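Local coordinates for topoisomerase I-like protein (PDB 2B9S) that relaxes supercoiled DNA as one subunit of a heterodimeric topoisomerase I, probably by transiently nicking and resealing one strand of the duplex, at residues 289-293 with 304-308; 299-303 with 325-330; 50-56 with 88-92. All blocks are in the same frame, centred on the assembly; numbering follows the deposited sequence.

Contact 1 (289-293 with 304-308); sequences LRVGN and GCCSL. With VO4 (vanadate ion), chain F; nucleotides of chain C; nucleotides of chain B.
Two glycines meet almost backbone to backbone: Gly292 CA lies 3.5 Å from Gly304 CA. A beta carbon on either would clash with the opposite segment, and Gly292, at phi/psi 76/71, also has the positive phi that favours glycine. Next in register, Val291 CA lies 4.8 Å from Cys305 CA. Neither segment is a regular strand, yet two strong backbone bonds join them: Cys305 N donates to Arg290 O at 2.7 Å and Cys306 N to Val291 O at 2.8 Å. Residues 304-308 curl through a turn, with Ser307 N bonded to Gly304 O at 3.2 Å; the p rotamer of Ser307 brings its OG to accept from Gly304 N at 3.1 Å. One water bridges Asn293 O and Ser307 OG, at 2.8 and 2.7 Å.

The same loop faces the DNA, with Arg290 in the vanadate pocket. Gly292 N reaches OP1 of DT16 of chain C at 2.8 Å, while Asn293 N and ND2 both donate to its OP2 at 3.0 Å. Arg290 (m, t, t) leads away from 304-308: its NE bonds vanadate O2 at 3.0 Å and its NH2 bonds O5' of DA1 of chain B at 3.0 Å. Vanadium joined to that same O5' mimics the transition state, and Lys328, Arg386 and His429 complete the vanadate pocket.

Behind the DNA face, Leu289 CB packs on Cys305 CB at 4.1 Å and Val291 CG2 on Cys306 SG at 3.9 Å. Leu289 and Cys305 rest on Phe283 of helix 272-287, whereas Val291 and Cys306 lie against Pro366 of helix 366-373.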
loop_
_atom_site.group_PDB
_atom_site.type_symbol
_atom_site.label_atom_id
_atom_site.label_comp_id
_atom_site.label_asym_id
_atom_site.label_seq_id
_atom_site.Cartn_x
_atom_site.Cartn_y
_atom_site.Cartn_z
ATOM N N LEU D 289 15.979 -4.147 3.907
ATOM C CA LEU D 289 14.973 -3.689 4.880
ATOM C C LEU D 289 14.376 -2.341 4.461
ATOM O O LEU D 289 15.056 -1.495 3.839
ATOM C CB LEU D 289 15.566 -3.555 6.303
ATOM C CG LEU D 289 16.283 -4.746 6.966
ATOM C CD1 LEU D 289 16.502 -4.500 8.488
ATOM C CD2 LEU D 289 15.585 -6.077 6.729
ATOM N N ARG D 290 13.112 -2.132 4.809
ATOM C CA ARG D 290 12.545 -0.793 4.730
ATOM C C ARG D 290 13.208 0.053 5.821
ATOM O O ARG D 290 13.649 -0.477 6.840
ATOM C CB ARG D 290 11.031 -0.824 4.894
ATOM C CG ARG D 290 10.315 -1.717 3.884
ATOM C CD ARG D 290 8.911 -1.936 4.344
ATOM N NE ARG D 290 8.075 -2.781 3.490
ATOM C CZ ARG D 290 7.753 -4.037 3.759
ATOM N NH1 ARG D 290 8.266 -4.637 4.821
ATOM N NH2 ARG D 290 6.916 -4.707 2.961
ATOM N N VAL D 291 13.272 1.357 5.579
ATOM C CA VAL D 291 13.959 2.331 6.417
ATOM C C VAL D 291 13.400 2.458 7.851
ATOM O O VAL D 291 14.133 2.771 8.777
ATOM C CB VAL D 291 13.976 3.728 5.688
ATOM C CG1 VAL D 291 12.591 4.472 5.816
ATOM C CG2 VAL D 291 15.175 4.611 6.149
ATOM N N GLY D 292 12.099 2.255 8.021
ATOM C CA GLY D 292 11.478 2.249 9.342
ATOM C C GLY D 292 11.263 3.598 9.991
ATOM O O GLY D 292 11.926 3.934 10.972
ATOM N N ASN D 293 10.319 4.372 9.460
ATOM C CA ASN D 293 9.917 5.622 10.087
ATOM C C ASN D 293 9.174 5.367 11.411
ATOM O O ASN D 293 8.515 4.331 11.588
ATOM C CB ASN D 293 9.038 6.451 9.135
ATOM C CG ASN D 293 9.851 7.200 8.102
ATOM O OD1 ASN D 293 10.452 8.241 8.413
ATOM N ND2 ASN D 293 9.889 6.679 6.868
ATOM N N GLY D 304 10.926 -0.946 10.952
ATOM C CA GLY D 304 11.852 -1.240 9.864
ATOM C C GLY D 304 13.233 -0.927 10.402
ATOM O O GLY D 304 13.437 -0.874 11.611
ATOM N N CYS D 305 14.174 -0.676 9.508
ATOM C CA CYS D 305 15.577 -0.588 9.894
ATOM C C CYS D 305 15.872 0.378 11.072
ATOM O O CYS D 305 16.300 -0.057 12.135
ATOM C CB CYS D 305 16.433 -0.266 8.668
ATOM S SG CYS D 305 18.156 -0.364 9.060
ATOM N N CYS D 306 15.607 1.669 10.874
ATOM C CA CYS D 306 15.943 2.709 11.835
ATOM C C CYS D 306 15.185 2.600 13.163
ATOM O O CYS D 306 15.593 3.219 14.156
ATOM C CB CYS D 306 15.747 4.106 11.223
ATOM S SG CYS D 306 16.790 4.479 9.750
ATOM N N SER D 307 14.109 1.811 13.193
ATOM C CA SER D 307 13.308 1.655 14.417
ATOM C C SER D 307 13.431 0.268 15.111
ATOM O O SER D 307 12.691 -0.040 16.055
ATOM C CB SER D 307 11.842 2.046 14.152
ATOM O OG SER D 307 11.277 1.255 13.132
ATOM N N LEU D 308 14.360 -0.569 14.650
ATOM C CA LEU D 308 14.603 -1.851 15.329
ATOM C C LEU D 308 14.971 -1.620 16.795
ATOM O O LEU D 308 15.697 -0.698 17.121
ATOM C CB LEU D 308 15.685 -2.679 14.638
ATOM C CG LEU D 308 15.426 -3.132 13.199
ATOM C CD1 LEU D 308 16.748 -3.518 12.528
ATOM C CD2 LEU D 308 14.366 -4.263 13.113
HETATM V V VO4 F . 6.959 -2.887 -0.313
HETATM O O1 VO4 F . 7.459 -4.549 -0.209
HETATM O O2 VO4 F . 7.670 -1.628 0.699
ATOM P P DT C 16 8.697 3.000 6.204
ATOM O OP1 DT C 16 9.826 2.067 6.390
ATOM O OP2 DT C 16 8.394 4.070 7.172
ATOM O "O5'" DT C 16 8.856 3.742 4.804
ATOM C "C5'" DT C 16 9.128 3.064 3.577
ATOM C "C4'" DT C 16 9.255 4.159 2.527
ATOM O "O4'" DT C 16 7.977 4.826 2.370
ATOM C "C3'" DT C 16 10.268 5.268 2.823
ATOM O "O3'" DT C 16 11.083 5.467 1.661
ATOM C "C2'" DT C 16 9.451 6.543 3.083
ATOM C "C1'" DT C 16 8.176 6.247 2.311
ATOM N N1 DT C 16 7.005 6.871 2.960
ATOM C C2 DT C 16 6.280 7.797 2.261
ATOM O O2 DT C 16 6.592 8.142 1.154
ATOM N N3 DT C 16 5.207 8.315 2.946
ATOM C C4 DT C 16 4.802 7.974 4.221
ATOM O O4 DT C 16 3.804 8.491 4.702
ATOM C C5 DT C 16 5.599 6.959 4.906
ATOM C C7 DT C 16 5.288 6.449 6.312
ATOM C C6 DT C 16 6.646 6.475 4.235
ATOM O "O5'" DA B 1 5.356 -3.246 0.852
ATOM C "C5'" DA B 1 4.628 -4.382 0.407
ATOM C "C4'" DA B 1 3.363 -4.515 1.198
ATOM O "O4'" DA B 1 2.453 -3.434 0.891
ATOM C "C3'" DA B 1 2.634 -5.762 0.808
ATOM O "O3'" DA B 1 3.146 -6.821 1.606
ATOM C "C2'" DA B 1 1.171 -5.415 1.087
ATOM C "C1'" DA B 1 1.102 -3.918 0.916
ATOM N N9 DA B 1 0.462 -3.375 -0.289
ATOM C C8 DA B 1 1.090 -3.134 -1.484
ATOM N N7 DA B 1 0.336 -2.588 -2.404
ATOM C C5 DA B 1 -0.894 -2.448 -1.774
ATOM C C6 DA B 1 -2.135 -1.928 -2.210
ATOM N N6 DA B 1 -2.336 -1.413 -3.444
ATOM N N1 DA B 1 -3.152 -1.934 -1.322
ATOM C C2 DA B 1 -2.968 -2.420 -0.093
ATOM N N3 DA B 1 -1.862 -2.956 0.412
ATOM C C4 DA B 1 -0.840 -2.927 -0.465
ATOM P P DC C 17 12.469 6.255 1.709
ATOM O OP1 DC C 17 13.258 5.785 0.543
ATOM O OP2 DC C 17 13.083 6.234 3.033
ATOM O "O5'" DC C 17 12.056 7.738 1.372
ATOM C "C5'" DC C 17 11.506 8.130 0.127
ATOM C "C4'" DC C 17 11.074 9.565 0.317
ATOM O "O4'" DC C 17 9.865 9.594 1.117
ATOM C "C3'" DC C 17 12.073 10.450 1.067
ATOM O "O3'" DC C 17 12.187 11.645 0.332
ATOM C "C2'" DC C 17 11.377 10.776 2.379
ATOM C "C1'" DC C 17 9.917 10.768 1.928
ATOM N N1 DC C 17 8.910 10.681 3.038
ATOM C C2 DC C 17 7.687 11.336 2.893
ATOM O O2 DC C 17 7.471 11.983 1.838
ATOM N N3 DC C 17 6.773 11.255 3.904
ATOM C C4 DC C 17 7.052 10.565 5.018
ATOM N N4 DC C 17 6.115 10.559 5.969
ATOM C C5 DC C 17 8.292 9.890 5.209
ATOM C C6 DC C 17 9.181 9.963 4.199
HETATM O O HOH W 1 8.670 1.915 12.927
#

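Contact 2 (299-303 with 325-330). With nucleotides of chain C; nucleotides of chain B.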
loop_
_atom_site.group_PDB
_atom_site.type_symbol
_atom_site.label_atom_id
_atom_site.label_comp_id
_atom_site.label_asym_id
_atom_site.label_seq_id
_atom_site.Cartn_x
_atom_site.Cartn_y
_atom_site.Cartn_z
ATOM N N GLU D 299 -1.211 3.642 16.213
ATOM C CA GLU D 299 -0.895 2.748 15.095
ATOM C C GLU D 299 -0.433 1.428 15.664
ATOM O O GLU D 299 -0.090 1.359 16.845
ATOM C CB GLU D 299 0.196 3.357 14.205
ATOM C CG GLU D 299 -0.249 4.580 13.421
ATOM C CD GLU D 299 0.911 5.318 12.763
ATOM O OE1 GLU D 299 1.433 4.839 11.739
ATOM O OE2 GLU D 299 1.304 6.387 13.269
ATOM N N ALA D 300 -0.447 0.374 14.850
ATOM C CA ALA D 300 0.154 -0.899 15.259
ATOM C C ALA D 300 1.662 -0.732 15.396
ATOM O O ALA D 300 2.279 0.108 14.733
ATOM C CB ALA D 300 -0.175 -2.030 14.278
ATOM N N ASP D 301 2.241 -1.527 16.286
ATOM C CA ASP D 301 3.661 -1.438 16.617
ATOM C C ASP D 301 4.452 -2.282 15.599
ATOM O O ASP D 301 4.479 -3.509 15.668
ATOM C CB ASP D 301 3.835 -1.917 18.068
ATOM C CG ASP D 301 5.278 -2.030 18.502
ATOM O OD1 ASP D 301 6.199 -1.620 17.750
ATOM O OD2 ASP D 301 5.478 -2.525 19.639
ATOM N N THR D 302 5.018 -1.619 14.595
ATOM C CA THR D 302 5.803 -2.314 13.583
ATOM C C THR D 302 7.039 -1.496 13.322
ATOM O O THR D 302 7.084 -0.308 13.631
ATOM C CB THR D 302 5.046 -2.613 12.245
ATOM O OG1 THR D 302 4.760 -1.390 11.546
ATOM C CG2 THR D 302 3.794 -3.438 12.472
ATOM N N VAL D 303 8.057 -2.151 12.794
ATOM C CA VAL D 303 9.362 -1.522 12.674
ATOM C C VAL D 303 9.977 -1.790 11.315
ATOM O O VAL D 303 9.576 -2.713 10.603
ATOM C CB VAL D 303 10.328 -1.987 13.816
ATOM C CG1 VAL D 303 9.725 -1.655 15.203
ATOM C CG2 VAL D 303 10.629 -3.489 13.701
ATOM N N PHE D 325 10.897 -9.803 13.904
ATOM C CA PHE D 325 10.114 -8.573 14.105
ATOM C C PHE D 325 8.948 -8.469 13.144
ATOM O O PHE D 325 8.957 -9.084 12.069
ATOM C CB PHE D 325 11.025 -7.327 14.016
ATOM C CG PHE D 325 11.589 -7.067 12.641
ATOM C CD1 PHE D 325 10.826 -6.408 11.670
ATOM C CD2 PHE D 325 12.893 -7.462 12.319
ATOM C CE1 PHE D 325 11.351 -6.157 10.369
ATOM C CE2 PHE D 325 13.433 -7.236 11.033
ATOM C CZ PHE D 325 12.658 -6.571 10.056
ATOM N N LEU D 326 7.947 -7.679 13.518
ATOM C CA LEU D 326 6.837 -7.373 12.612
ATOM C C LEU D 326 7.189 -6.117 11.834
ATOM O O LEU D 326 7.527 -5.073 12.419
ATOM C CB LEU D 326 5.509 -7.208 13.383
ATOM C CG LEU D 326 5.054 -8.392 14.267
ATOM C CD1 LEU D 326 3.771 -8.035 14.998
ATOM C CD2 LEU D 326 4.866 -9.708 13.481
ATOM N N GLY D 327 7.125 -6.216 10.513
ATOM C CA GLY D 327 7.383 -5.071 9.653
ATOM C C GLY D 327 6.095 -4.514 9.092
ATOM O O GLY D 327 5.013 -4.769 9.629
ATOM N N LYS D 328 6.204 -3.759 8.001
ATOM C CA LYS D 328 5.027 -3.232 7.311
ATOM C C LYS D 328 3.930 -4.294 7.140
ATOM O O LYS D 328 4.209 -5.424 6.710
ATOM C CB LYS D 328 5.419 -2.653 5.944
ATOM C CG LYS D 328 4.221 -2.223 5.102
ATOM C CD LYS D 328 4.660 -1.478 3.870
ATOM C CE LYS D 328 3.480 -1.070 3.021
ATOM N NZ LYS D 328 3.991 -0.659 1.662
ATOM N N ASP D 329 2.692 -3.909 7.461
ATOM C CA ASP D 329 1.510 -4.796 7.379
ATOM C C ASP D 329 1.473 -5.891 8.452
ATOM O O ASP D 329 0.599 -6.769 8.425
ATOM C CB ASP D 329 1.332 -5.375 5.969
ATOM C CG ASP D 329 0.712 -4.373 5.010
ATOM O OD1 ASP D 329 1.387 -3.975 4.053
ATOM O OD2 ASP D 329 -0.434 -3.948 5.229
ATOM N N SER D 330 2.399 -5.790 9.418
ATOM C CA SER D 330 2.515 -6.718 10.543
ATOM C C SER D 330 2.896 -8.103 10.050
ATOM O O SER D 330 2.592 -9.122 10.689
ATOM C CB SER D 330 1.236 -6.733 11.411
ATOM O OG SER D 330 1.071 -5.470 12.025
ATOM P P DG C 15 2.944 -0.171 8.714
ATOM O OP1 DG C 15 2.949 -1.503 9.319
ATOM O OP2 DG C 15 2.564 1.012 9.507
ATOM O "O5'" DG C 15 4.383 0.035 8.004
ATOM C "C5'" DG C 15 4.855 1.299 7.583
ATOM C "C4'" DG C 15 5.150 1.388 6.093
ATOM O "O4'" DG C 15 3.951 1.748 5.343
ATOM C "C3'" DG C 15 6.108 2.523 5.795
ATOM O "O3'" DG C 15 7.435 2.046 5.982
ATOM C "C2'" DG C 15 5.808 2.847 4.347
ATOM C "C1'" DG C 15 4.317 2.611 4.270
ATOM N N9 DG C 15 3.371 3.744 4.230
ATOM C C8 DG C 15 2.415 4.051 5.176
ATOM N N7 DG C 15 1.689 5.092 4.874
ATOM C C5 DG C 15 2.158 5.451 3.621
ATOM C C6 DG C 15 1.749 6.495 2.770
ATOM O O6 DG C 15 0.853 7.295 2.959
ATOM N N1 DG C 15 2.505 6.597 1.611
ATOM C C2 DG C 15 3.536 5.749 1.297
ATOM N N2 DG C 15 4.133 5.977 0.131
ATOM N N3 DG C 15 3.943 4.753 2.063
ATOM C C4 DG C 15 3.202 4.650 3.211
ATOM O "O5'" DA B 1 5.356 -3.246 0.852
ATOM C "C5'" DA B 1 4.628 -4.382 0.407
ATOM C "C4'" DA B 1 3.363 -4.515 1.198
ATOM O "O4'" DA B 1 2.453 -3.434 0.891
ATOM C "C3'" DA B 1 2.634 -5.762 0.808
ATOM O "O3'" DA B 1 3.146 -6.821 1.606
ATOM C "C2'" DA B 1 1.171 -5.415 1.087
ATOM C "C1'" DA B 1 1.102 -3.918 0.916
ATOM N N9 DA B 1 0.462 -3.375 -0.289
ATOM C C8 DA B 1 1.090 -3.134 -1.484
ATOM N N7 DA B 1 0.336 -2.588 -2.404
ATOM C C5 DA B 1 -0.894 -2.448 -1.774
ATOM C C6 DA B 1 -2.135 -1.928 -2.210
ATOM N N6 DA B 1 -2.336 -1.413 -3.444
ATOM N N1 DA B 1 -3.152 -1.934 -1.322
ATOM C C2 DA B 1 -2.968 -2.420 -0.093
ATOM N N3 DA B 1 -1.862 -2.956 0.412
ATOM C C4 DA B 1 -0.840 -2.927 -0.465
ATOM P P DA C 14 -3.517 -0.154 8.516
ATOM O OP1 DA C 14 -3.410 -1.214 9.534
ATOM O OP2 DA C 14 -3.821 1.201 8.969
ATOM O "O5'" DA C 14 -2.242 -0.138 7.573
ATOM C "C5'" DA C 14 -1.459 -1.314 7.317
ATOM C "C4'" DA C 14 -0.156 -0.857 6.686
ATOM O "O4'" DA C 14 -0.408 -0.118 5.454
ATOM C "C3'" DA C 14 0.616 0.119 7.549
ATOM O "O3'" DA C 14 1.993 -0.207 7.438
ATOM C "C2'" DA C 14 0.300 1.492 6.928
ATOM C "C1'" DA C 14 0.270 1.139 5.440
ATOM N N9 DA C 14 -0.389 2.116 4.543
ATOM C C8 DA C 14 -1.555 2.830 4.745
ATOM N N7 DA C 14 -1.905 3.629 3.735
ATOM C C5 DA C 14 -0.876 3.434 2.810
ATOM C C6 DA C 14 -0.616 3.958 1.516
ATOM N N6 DA C 14 -1.377 4.852 0.873
ATOM N N1 DA C 14 0.496 3.547 0.873
ATOM C C2 DA C 14 1.294 2.638 1.454
ATOM N N3 DA C 14 1.142 2.069 2.662
ATOM C C4 DA C 14 0.041 2.507 3.292
HETATM O O HOH W 2 9.207 -2.938 7.980
#
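The end of a beta hairpin that carries a lysine to the DNA packs along residues 299-303. Phe325, still on its strand, sets CD1 against Val303 CG2 at 3.6 Å. Leu326 makes the direct backbone link: its O accepts from Val303 N at 3.0 Å and also receives a CA-H...O contact from Thr302 CA at 3.5 Å. Gly327 answers with a CA-H...O contact of its own, its CA 3.4 Å from Val303 O, and its O lies 3.4 Å from Thr302 CG2.

Here the chain turns. Ser330 N bonds Gly327 O at 2.8 Å, and the angles of Lys328 (-45/133) and Asp329 (71/9) are those of a type II beta turn. Lys328 N shares a water with Val303 O, at 3.1 and 2.7 Å, while its side chain, trans throughout, runs to the DNA: NZ is 3.0 Å from O5' of DA1 of chain B, and also bonds a thymine O2. With the vanadate about 4 Å from this side chain, the placement is consistent with the lysine that serves as general acid toward the 5' oxygen in type IB enzymes. Asp329 N donates to OP1 of DG15 of chain C at 3.1 Å, the same oxygen that Thr302 OG1 bonds at 2.9 Å, so both segments grip one phosphate. Ser330 closes the walk with OG 3.4 Å from Thr302 CG2.

The turn connects antiparallel strands 320-326 and 332-338, with Phe325 meeting Tyr333 of the latter; residues 299-303 belong to the long loop from helix 272-287 to strand 313-315.

Contact 3 (50-56 with 88-92)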
loop_
_atom_site.group_PDB
_atom_site.type_symbol
_atom_site.label_atom_id
_atom_site.label_comp_id
_atom_site.label_asym_id
_atom_site.label_seq_id
_atom_site.Cartn_x
_atom_site.Cartn_y
_atom_site.Cartn_z
ATOM N N PHE D 50 -35.352 -3.212 20.847
ATOM C CA PHE D 50 -34.815 -1.859 20.738
ATOM C C PHE D 50 -34.819 -1.366 19.290
ATOM O O PHE D 50 -34.285 -2.019 18.385
ATOM C CB PHE D 50 -33.421 -1.794 21.368
ATOM C CG PHE D 50 -32.762 -0.432 21.291
ATOM C CD1 PHE D 50 -31.720 -0.202 20.393
ATOM C CD2 PHE D 50 -33.161 0.606 22.129
ATOM C CE1 PHE D 50 -31.098 1.037 20.323
ATOM C CE2 PHE D 50 -32.531 1.837 22.074
ATOM C CZ PHE D 50 -31.483 2.046 21.159
ATOM N N LYS D 51 -35.469 -0.225 19.085
ATOM C CA LYS D 51 -35.585 0.408 17.774
ATOM C C LYS D 51 -34.520 1.485 17.608
ATOM O O LYS D 51 -34.112 2.138 18.585
ATOM C CB LYS D 51 -36.976 1.021 17.583
ATOM C CG LYS D 51 -38.107 -0.008 17.565
ATOM C CD LYS D 51 -39.407 0.645 17.133
ATOM C CE LYS D 51 -40.609 -0.269 17.335
ATOM N NZ LYS D 51 -41.875 0.511 17.213
ATOM N N MET D 52 -34.102 1.671 16.360
ATOM C CA MET D 52 -33.017 2.570 16.019
ATOM C C MET D 52 -33.378 3.543 14.901
ATOM O O MET D 52 -34.118 3.204 13.965
ATOM C CB MET D 52 -31.798 1.742 15.587
ATOM C CG MET D 52 -31.108 1.019 16.737
ATOM S SD MET D 52 -29.887 -0.189 16.200
ATOM C CE MET D 52 -30.826 -1.413 15.326
ATOM N N THR D 53 -32.829 4.753 15.000
ATOM C CA THR D 53 -32.757 5.666 13.859
ATOM C C THR D 53 -31.909 4.990 12.777
ATOM O O THR D 53 -31.057 4.154 13.108
ATOM C CB THR D 53 -32.075 7.004 14.243
ATOM O OG1 THR D 53 -30.658 6.809 14.412
ATOM C CG2 THR D 53 -32.703 7.616 15.521
ATOM N N PRO D 54 -32.148 5.327 11.492
ATOM C CA PRO D 54 -31.340 4.854 10.347
ATOM C C PRO D 54 -29.806 4.949 10.552
ATOM O O PRO D 54 -29.063 4.082 10.119
ATOM C CB PRO D 54 -31.793 5.783 9.204
ATOM C CG PRO D 54 -33.284 6.061 9.547
ATOM C CD PRO D 54 -33.288 6.175 11.059
ATOM N N GLU D 55 -29.366 6.003 11.221
ATOM C CA GLU D 55 -27.964 6.260 11.484
ATOM C C GLU D 55 -27.379 5.270 12.498
ATOM O O GLU D 55 -26.258 4.803 12.325
ATOM C CB GLU D 55 -27.793 7.709 11.960
ATOM C CG GLU D 55 -26.341 8.160 12.149
ATOM C CD GLU D 55 -26.211 9.471 12.922
ATOM O OE1 GLU D 55 -27.219 9.943 13.526
ATOM O OE2 GLU D 55 -25.085 10.017 12.945
ATOM N N GLU D 56 -28.133 4.989 13.559
ATOM C CA GLU D 56 -27.778 3.981 14.564
ATOM C C GLU D 56 -27.832 2.593 13.954
ATOM O O GLU D 56 -26.981 1.760 14.234
ATOM C CB GLU D 56 -28.740 4.026 15.766
ATOM C CG GLU D 56 -28.695 5.311 16.562
ATOM C CD GLU D 56 -29.913 5.520 17.441
ATOM O OE1 GLU D 56 -30.883 4.754 17.339
ATOM O OE2 GLU D 56 -29.917 6.465 18.246
ATOM N N ILE D 88 -23.131 7.965 18.558
ATOM C CA ILE D 88 -24.334 8.194 17.775
ATOM C C ILE D 88 -25.562 8.042 18.673
ATOM O O ILE D 88 -26.427 8.933 18.708
ATOM C CB ILE D 88 -24.397 7.258 16.533
ATOM C CG1 ILE D 88 -23.207 7.542 15.595
ATOM C CG2 ILE D 88 -25.747 7.404 15.784
ATOM C CD1 ILE D 88 -22.888 6.429 14.596
ATOM N N LEU D 89 -25.617 6.923 19.401
ATOM C CA LEU D 89 -26.731 6.584 20.272
ATOM C C LEU D 89 -26.951 7.615 21.381
ATOM O O LEU D 89 -28.094 7.856 21.803
ATOM C CB LEU D 89 -26.497 5.203 20.907
ATOM C CG LEU D 89 -26.628 3.869 20.157
ATOM C CD1 LEU D 89 -26.016 2.738 20.984
ATOM C CD2 LEU D 89 -28.095 3.532 19.841
ATOM N N ASP D 90 -25.847 8.174 21.887
ATOM C CA ASP D 90 -25.866 9.099 23.035
ATOM C C ASP D 90 -26.426 10.467 22.690
ATOM O O ASP D 90 -26.526 11.321 23.559
ATOM C CB ASP D 90 -24.477 9.265 23.657
ATOM C CG ASP D 90 -24.042 8.054 24.479
ATOM O OD1 ASP D 90 -24.822 7.085 24.614
ATOM O OD2 ASP D 90 -22.902 8.076 24.998
ATOM N N LYS D 91 -26.797 10.679 21.430
ATOM C CA LYS D 91 -27.488 11.917 21.049
ATOM C C LYS D 91 -28.948 11.921 21.516
ATOM O O LYS D 91 -29.563 12.982 21.618
ATOM C CB LYS D 91 -27.383 12.160 19.549
ATOM C CG LYS D 91 -25.958 12.462 19.106
ATOM C CD LYS D 91 -25.914 12.959 17.680
ATOM C CE LYS D 91 -26.012 11.821 16.701
ATOM N NZ LYS D 91 -26.942 12.170 15.607
ATOM N N ARG D 92 -29.496 10.734 21.805
ATOM C CA ARG D 92 -30.857 10.612 22.323
ATOM C C ARG D 92 -30.889 9.706 23.563
ATOM O O ARG D 92 -29.841 9.270 24.023
ATOM C CB ARG D 92 -31.857 10.179 21.220
ATOM C CG ARG D 92 -31.530 8.900 20.422
ATOM C CD ARG D 92 -31.704 7.602 21.235
ATOM N NE ARG D 92 -31.892 6.475 20.336
ATOM C CZ ARG D 92 -32.790 5.505 20.500
ATOM N NH1 ARG D 92 -33.576 5.511 21.562
ATOM N NH2 ARG D 92 -32.904 4.540 19.589
HETATM O O HOH W 3 -28.961 8.993 17.744
#
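A capping box opens helix 54-64, and the way its glutamate is used twice makes this contact instructive. Thr53, at the N-cap with chi1 in p, accepts from Glu56 N through OG1 at 3.2 Å; in return Glu56 OE1 accepts from Thr53 N at 3.0 Å. The m, t rotamer that permits this also brings the Glu56 carboxylate nearer the end of helix 75-89, where Arg92 meets it in a two-pronged salt bridge: NE to OE2 at 2.9 Å and NH2 to OE1 at 3.0 Å.

Arg92 is the last residue of a type I turn that begins at Leu89, and its p, p, t side chain folds so that the guanidinium plane faces the carboxylate edge on. From the same NH2 a further bond goes to Lys51 O at 2.9 Å. One face of the guanidinium is taken by Phe50, whose CZ lies 3.3 Å from Arg92 NH2; the t rotamer of Phe50 carries the ring there and also sets CZ 3.9 Å from Leu89 CD2, which sits at the ring edge. Leu89 CD2 also lies 3.6 Å from the carboxylate carbon Glu56 CD, and the aliphatic Glu56 CG packs on Ile88 CG2 at 3.7 Å.

At the outer margin the extended t, t side chain of Glu55 passes Ile88 CG2, 3.6 Å from its CD, to pair OE1 with Lys91 NZ at 3.1 Å. The contact thus ties the start of one helix to the end of the next, an exchange completed by a water that donates to Glu56 OE2 and to Ile88 O, each at 2.7 Å.

How the contacts relate
Contacts 1 and 2 are neighbours in the buried part of the catalytic core, their centres 10 Å apart and their segments alternating along the chain. They touch directly: Arg290 CZ lies 3.5 Å from Lys328 CB, and Leu308 CD2 lies 3.6 Å from Phe325 CD2. Both draw on the loop between helix 272-287 and strand 313-315, to which contact 2 adds the turn after strand 320-326. Both rely on backbone bonds, while Arg290 and Lys328 turn to the vanadate and the DNA. Contact 3 stands apart in the DNA-binding fragment, about 32 and 22 Å from them at nearest atoms. Only partly buried, it joins helix ends and pairs Glu55 with Lys91 and Glu56 with Arg92 in salt bridges within the protein.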